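Local coordinates for DNA endonuclease I-CeuI (Chlamydomonas eugametos, PDB 2EX5), which cuts DNA as a homodimeric LAGLIDADG homing endonuclease, recognising a long degenerate target and making the staggered, magnesium-dependent cut that starts intron homing, at a contact of chain A with DNA and the interface of chains B and A. Numbering follows the deposited sequence. Chains: chain A/B, DNA endonuclease I-CeuI.

Contact 1: a contact of chain A with DNA. Residues chain A 68-70, 191, 194-195. With nucleotides of chain C.
A:Ser68 and A:Gly195 hold the phosphate of DA19 of chain C between them, one on each non-bridging oxygen. A:Ser68 points its hydroxyl OG at OP2 of DA19 over 3.1 Å, and the main-chain N of A:Gly195 gives its hydrogen to OP1 of DA19 at 2.9 Å in a nearly straight bond, 163° at the hydrogen. A glycine probably suits this place because it has no side chain to keep the DNA backbone from the amide. A:Thr69, next to A:Ser68 in strand 63-71, makes only a weak addition, its main-chain N lying 3.5 Å from OP2 of DA19. In A:Ser68 the hydroxyl stands opposite the main-chain N (chi1 168°), which carries it out to the phosphate. All three bonds read the backbone and are indifferent to the base.

The second kind of contact belongs to A:Lys70. Its chain is extended beyond CG and runs past the deoxyribose, CB lying 3.8 Å from C2' of DA19. The amine then stands over the five-membered ring of the paired adenine, a cation-pi arrangement with NZ 4.1 Å from the ring centroid. Lysine fits here because its methylenes pack on the sugar while its end, probably positive, may be favoured by the electron-rich purine. Over the ring, A:Lys70 NZ lies 3.7 Å from N7 of DA19, the Hoogsteen-edge nitrogen that faces the major groove.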
loop_
_atom_site.group_PDB
_atom_site.type_symbol
_atom_site.label_atom_id
_atom_site.label_comp_id
_atom_site.label_asym_id
_atom_site.label_seq_id
_atom_site.Cartn_x
_atom_site.Cartn_y
_atom_site.Cartn_z
ATOM N N SER A 68 3.301 19.421 7.644
ATOM C CA SER A 68 4.538 19.790 8.359
ATOM C C SER A 68 4.498 21.172 9.017
ATOM O O SER A 68 3.825 22.093 8.555
ATOM C CB SER A 68 5.686 19.785 7.387
ATOM O OG SER A 68 6.810 20.394 7.979
ATOM N N THR A 69 5.219 21.352 10.115
ATOM C CA THR A 69 5.441 22.745 10.608
ATOM C C THR A 69 6.918 22.883 10.900
ATOM O O THR A 69 7.510 22.153 11.713
ATOM C CB THR A 69 4.653 23.104 11.831
ATOM O OG1 THR A 69 4.996 22.151 12.809
ATOM C CG2 THR A 69 3.119 23.046 11.597
ATOM N N LYS A 70 7.498 23.805 10.159
ATOM C CA LYS A 70 8.929 24.059 10.088
ATOM C C LYS A 70 9.246 25.564 10.349
ATOM O O LYS A 70 8.384 26.448 10.197
ATOM C CB LYS A 70 9.477 23.565 8.753
ATOM C CG LYS A 70 8.666 23.942 7.478
ATOM C CD LYS A 70 8.882 22.852 6.413
ATOM C CE LYS A 70 8.290 23.204 4.978
ATOM N NZ LYS A 70 8.733 22.200 3.880
ATOM N N GLN A 191 10.344 12.284 16.194
ATOM C CA GLN A 191 11.406 12.271 15.163
ATOM C C GLN A 191 12.688 12.968 15.608
ATOM O O GLN A 191 12.615 13.912 16.375
ATOM C CB GLN A 191 10.873 12.986 13.907
ATOM C CG GLN A 191 11.740 12.849 12.663
ATOM C CD GLN A 191 10.997 13.194 11.340
ATOM O OE1 GLN A 191 11.527 13.934 10.463
ATOM N NE2 GLN A 191 9.788 12.639 11.186
ATOM N N GLU A 194 12.667 16.661 13.994
ATOM C CA GLU A 194 11.329 17.289 14.130
ATOM C C GLU A 194 11.317 18.798 14.327
ATOM O O GLU A 194 12.094 19.361 15.096
ATOM C CB GLU A 194 10.476 16.610 15.211
ATOM C CG GLU A 194 11.222 16.292 16.463
ATOM C CD GLU A 194 10.311 15.998 17.601
ATOM O OE1 GLU A 194 9.105 15.730 17.391
ATOM O OE2 GLU A 194 10.803 16.040 18.739
ATOM N N GLY A 195 10.427 19.459 13.614
ATOM C CA GLY A 195 10.370 20.902 13.663
ATOM C C GLY A 195 10.303 21.273 15.116
ATOM O O GLY A 195 11.114 22.053 15.604
ATOM P P DA C 19 8.606 17.876 10.778
ATOM O OP1 DA C 19 8.751 17.548 12.206
ATOM O OP2 DA C 19 7.338 18.660 10.545
ATOM O "O5'" DA C 19 9.920 18.549 10.200
ATOM C "C5'" DA C 19 11.033 17.738 10.022
ATOM C "C4'" DA C 19 12.140 18.498 9.372
ATOM O "O4'" DA C 19 12.204 18.194 7.937
ATOM C "C3'" DA C 19 12.076 20.003 9.496
ATOM O "O3'" DA C 19 13.458 20.384 9.555
ATOM C "C2'" DA C 19 11.490 20.416 8.141
ATOM C "C1'" DA C 19 12.084 19.389 7.169
ATOM N N9 DA C 19 11.331 19.080 5.926
ATOM C C8 DA C 19 9.974 18.919 5.765
ATOM N N7 DA C 19 9.592 18.649 4.521
ATOM C C5 DA C 19 10.790 18.588 3.814
ATOM C C6 DA C 19 11.100 18.323 2.433
ATOM N N6 DA C 19 10.169 18.036 1.468
ATOM N N1 DA C 19 12.426 18.392 2.096
ATOM C C2 DA C 19 13.391 18.666 3.027
ATOM N N3 DA C 19 13.172 18.927 4.335
ATOM C C4 DA C 19 11.868 18.880 4.678
#

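Contact 2: the interface of chains B and A. Residues chain B 56, 60-61, 141, 144-145; chain A 54, 58, 96.
A:Phe54 drives its ring into chain B, where B:Phe144 lies over one face and B:Glu60 and B:Ala56 meet its rim. The nearest contacts are mostly carbon on carbon. The CB methylene of B:Phe144 sits over the centre of the A:Phe54 ring, 3.4 Å from its centroid, a CH-pi contact. The two aromatic side chains pass each other antiparallel, with B:Phe144 CD2 3.4 Å from A:Phe54 CD1. At the far end, A:Phe54 CZ meets B:Glu60 CB at 3.5 Å. Nearer the root of the ring, B:Ala56 CB lies 3.8 Å from A:Phe54 CD1. A small alanine leaves room for a large ring where helices 49-62, the family's LAGLIDADG helices, pack together. Phenylalanine suits its place because CG anti to the main-chain N (chi1 -174°) carries a flat face out to take the B:Phe144 methylene.

Further out, A:Val96 places CG2 near B:Glu60 OE1, while its CG1 caps one face of the A:Phe58 ring. A:Phe58 approaches B:Gly61, a magnesium-binding residue, so this packing adjoins the metal site. B:Glu60 bends at chi2 (84°), turning OE2 towards its own subunit while OE1 stays beside A:Val96. There B:Ser145 OG donates to OE2 of B:Glu60 at 2.5 Å from the syn side, 27° out of the carboxylate plane.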
loop_
_atom_site.group_PDB
_atom_site.type_symbol
_atom_site.label_atom_id
_atom_site.label_comp_id
_atom_site.label_asym_id
_atom_site.label_seq_id
_atom_site.Cartn_x
_atom_site.Cartn_y
_atom_site.Cartn_z
ATOM N N ALA B 56 -9.253 -4.181 -5.304
ATOM C CA ALA B 56 -8.212 -4.454 -6.297
ATOM C C ALA B 56 -7.066 -3.474 -6.132
ATOM O O ALA B 56 -5.930 -3.904 -6.029
ATOM C CB ALA B 56 -8.722 -4.469 -7.729
ATOM N N GLU B 60 -3.096 -4.358 -4.860
ATOM C CA GLU B 60 -1.935 -3.911 -5.629
ATOM C C GLU B 60 -0.929 -3.231 -4.697
ATOM O O GLU B 60 0.233 -3.405 -4.852
ATOM C CB GLU B 60 -2.333 -3.011 -6.798
ATOM C CG GLU B 60 -1.255 -2.334 -7.571
ATOM C CD GLU B 60 -0.670 -3.209 -8.641
ATOM O OE1 GLU B 60 0.281 -2.687 -9.321
ATOM O OE2 GLU B 60 -1.127 -4.408 -8.759
ATOM N N GLY B 61 -1.464 -2.506 -3.708
ATOM C CA GLY B 61 -0.741 -1.845 -2.663
ATOM C C GLY B 61 -0.188 -2.699 -1.544
ATOM O O GLY B 61 0.944 -2.470 -1.185
ATOM N N VAL B 141 -7.938 -7.058 -10.731
ATOM C CA VAL B 141 -6.595 -6.425 -10.539
ATOM C C VAL B 141 -5.838 -6.163 -11.801
ATOM O O VAL B 141 -5.382 -5.077 -12.009
ATOM C CB VAL B 141 -5.636 -7.211 -9.466
ATOM C CG1 VAL B 141 -4.334 -6.406 -9.163
ATOM C CG2 VAL B 141 -6.380 -7.398 -8.127
ATOM N N PHE B 144 -5.329 -2.978 -14.290
ATOM C CA PHE B 144 -4.699 -1.749 -13.807
ATOM C C PHE B 144 -3.342 -2.013 -13.162
ATOM O O PHE B 144 -2.707 -1.118 -12.632
ATOM C CB PHE B 144 -5.652 -1.058 -12.810
ATOM C CG PHE B 144 -7.125 -1.159 -13.174
ATOM C CD1 PHE B 144 -7.719 -0.264 -14.074
ATOM C CD2 PHE B 144 -7.917 -2.149 -12.643
ATOM C CE1 PHE B 144 -9.113 -0.316 -14.382
ATOM C CE2 PHE B 144 -9.309 -2.224 -12.964
ATOM C CZ PHE B 144 -9.883 -1.277 -13.803
ATOM N N SER B 145 -2.875 -3.239 -13.183
ATOM C CA SER B 145 -1.691 -3.577 -12.483
ATOM C C SER B 145 -0.394 -3.282 -13.267
ATOM O O SER B 145 -0.390 -3.161 -14.490
ATOM C CB SER B 145 -1.767 -5.071 -12.124
ATOM O OG SER B 145 -0.944 -5.368 -11.030
ATOM N N PHE A 54 -10.061 1.660 -8.500
ATOM C CA PHE A 54 -8.761 1.093 -8.375
ATOM C C PHE A 54 -7.726 2.025 -7.758
ATOM O O PHE A 54 -7.060 1.695 -6.748
ATOM C CB PHE A 54 -8.275 0.485 -9.721
ATOM C CG PHE A 54 -6.905 -0.297 -9.599
ATOM C CD1 PHE A 54 -6.878 -1.681 -9.485
ATOM C CD2 PHE A 54 -5.658 0.402 -9.508
ATOM C CE1 PHE A 54 -5.607 -2.412 -9.373
ATOM C CE2 PHE A 54 -4.435 -0.296 -9.359
ATOM C CZ PHE A 54 -4.407 -1.700 -9.341
ATOM N N PHE A 58 -5.898 1.909 -3.980
ATOM C CA PHE A 58 -4.465 2.114 -3.957
ATOM C C PHE A 58 -4.042 3.250 -3.047
ATOM O O PHE A 58 -3.036 3.129 -2.367
ATOM C CB PHE A 58 -3.957 2.337 -5.363
ATOM C CG PHE A 58 -2.479 2.442 -5.448
ATOM C CD1 PHE A 58 -1.689 1.271 -5.383
ATOM C CD2 PHE A 58 -1.875 3.733 -5.548
ATOM C CE1 PHE A 58 -0.257 1.383 -5.393
ATOM C CE2 PHE A 58 -0.433 3.873 -5.591
ATOM C CZ PHE A 58 0.367 2.705 -5.487
ATOM N N VAL A 96 0.907 3.015 -11.844
ATOM C CA VAL A 96 -0.221 3.381 -10.966
ATOM C C VAL A 96 -0.081 4.838 -10.505
ATOM O O VAL A 96 -1.089 5.552 -10.255
ATOM C CB VAL A 96 -0.339 2.374 -9.789
ATOM C CG1 VAL A 96 -1.566 2.656 -8.925
ATOM C CG2 VAL A 96 -0.427 0.913 -10.325
#

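Contact 3: the interface of chains B and A. Residues chain B 1, 89, 92; chain A 146, 148-149.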
loop_
_atom_site.group_PDB
_atom_site.type_symbol
_atom_site.label_atom_id
_atom_site.label_comp_id
_atom_site.label_asym_id
_atom_site.label_seq_id
_atom_site.Cartn_x
_atom_site.Cartn_y
_atom_site.Cartn_z
ATOM N N ILE B 1 -9.198 3.675 17.404
ATOM C CA ILE B 1 -7.987 4.254 16.650
ATOM C C ILE B 1 -6.729 4.354 17.520
ATOM O O ILE B 1 -6.556 5.278 18.307
ATOM C CB ILE B 1 -8.303 5.622 15.853
ATOM C CG1 ILE B 1 -9.350 5.377 14.766
ATOM C CG2 ILE B 1 -7.036 6.237 15.198
ATOM C CD1 ILE B 1 -10.185 6.619 14.464
ATOM N N ARG B 89 -2.091 -5.057 7.329
ATOM C CA ARG B 89 -2.599 -3.708 7.591
ATOM C C ARG B 89 -2.625 -3.514 9.089
ATOM O O ARG B 89 -3.010 -4.389 9.804
ATOM C CB ARG B 89 -4.011 -3.611 7.026
ATOM C CG ARG B 89 -4.658 -2.257 6.863
ATOM C CD ARG B 89 -3.954 -1.126 6.019
ATOM N NE ARG B 89 -4.721 0.092 6.240
ATOM C CZ ARG B 89 -4.466 1.053 7.156
ATOM N NH1 ARG B 89 -3.359 1.050 7.862
ATOM N NH2 ARG B 89 -5.305 2.103 7.297
ATOM N N ASN B 92 -6.131 -0.228 12.724
ATOM C CA ASN B 92 -7.010 0.894 12.263
ATOM C C ASN B 92 -7.592 0.753 10.826
ATOM O O ASN B 92 -8.554 1.449 10.459
ATOM C CB ASN B 92 -6.354 2.289 12.336
ATOM C CG ASN B 92 -5.759 2.621 13.627
ATOM O OD1 ASN B 92 -5.983 1.932 14.635
ATOM N ND2 ASN B 92 -4.888 3.668 13.623
ATOM N N SER A 146 -10.996 3.474 6.073
ATOM C CA SER A 146 -11.116 3.280 7.500
ATOM C C SER A 146 -11.457 4.584 8.232
ATOM O O SER A 146 -11.221 5.636 7.720
ATOM C CB SER A 146 -9.811 2.798 8.014
ATOM O OG SER A 146 -8.845 3.681 7.512
ATOM N N GLU A 148 -9.711 6.028 10.788
ATOM C CA GLU A 148 -8.565 6.867 10.815
ATOM C C GLU A 148 -8.384 7.727 9.497
ATOM O O GLU A 148 -8.101 8.881 9.594
ATOM C CB GLU A 148 -7.327 6.083 11.131
ATOM C CG GLU A 148 -6.064 6.973 11.275
ATOM C CD GLU A 148 -4.783 6.185 11.280
ATOM O OE1 GLU A 148 -4.791 5.014 10.829
ATOM O OE2 GLU A 148 -3.762 6.741 11.741
ATOM N N LYS A 149 -8.570 7.164 8.302
ATOM C CA LYS A 149 -8.297 7.874 7.018
ATOM C C LYS A 149 -9.325 8.862 6.598
ATOM O O LYS A 149 -8.992 9.873 5.969
ATOM C CB LYS A 149 -8.158 6.870 5.858
ATOM C CG LYS A 149 -6.624 6.655 5.444
ATOM C CD LYS A 149 -5.863 5.641 6.253
ATOM C CE LYS A 149 -4.684 5.090 5.375
ATOM N NZ LYS A 149 -3.778 6.183 4.777
HETATM O O HOH W 1 -9.477 3.277 12.204
#
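B:Asn92 and A:Glu148 form the close part of this contact. The amide ND2 of B:Asn92 donates to the carboxylate oxygen OE1 of A:Glu148 at 3.1 Å, nearly straight at the hydrogen (166°). OE1 lies in the amide plane but is approached from above the carboxylate plane, with the two flat groups 81° apart. The glutamate reaches the amide because its CG is trans to the main-chain N (chi1 -176°) and the chain stays extended beyond it. Asparagine suits the short 3-10 helix because its side-chain ND2 can donate across the interface. A:Ser146 lies beside the main-chain carbonyl oxygen of B:Asn92. On the other flank, B:Ile1 lays its CD1 methyl 4.0 Å from A:Glu148 CA, a light apolar cover from the N-terminal residue. Water 1 lies 2.7 Å from the main-chain O of B:Asn92 and 3.1 Å from the main-chain N of A:Glu148, bridging the main chains of the two residues whose side chains already bond.

The looser side relies on longer approaches. B:Arg89, an engineered residue, brings NH2 to 3.6 Å from A:Lys149 CE. Its guanidinium may also feel the A:Glu148 carboxylate, 4.6 Å away from NH2 to OE1, without a direct contact.

In the fold, the N-terminal end of helix 147-163 in chain A faces the end of strand 79-90 and the 3-10 helix 91-93 in chain B.

Contacts 2 and 3 belong to the same two-fold interface of the homodimer, about 20 Å apart between the centres of their C-alpha atoms, and each has a twin with the chains exchanged. Contact 1 lies about 23 Å from contact 3 and 32 Å from contact 2, on the DNA-binding face. Helix 49-62, central to contact 2, leads directly into strand 63-71, which carries contact 1, while strand 79-90 runs to contact 3. The dimer joint is thus continuous with the DNA-reading strands, so pairing the subunits would set the spacing of the two DNA-binding surfaces along the long target.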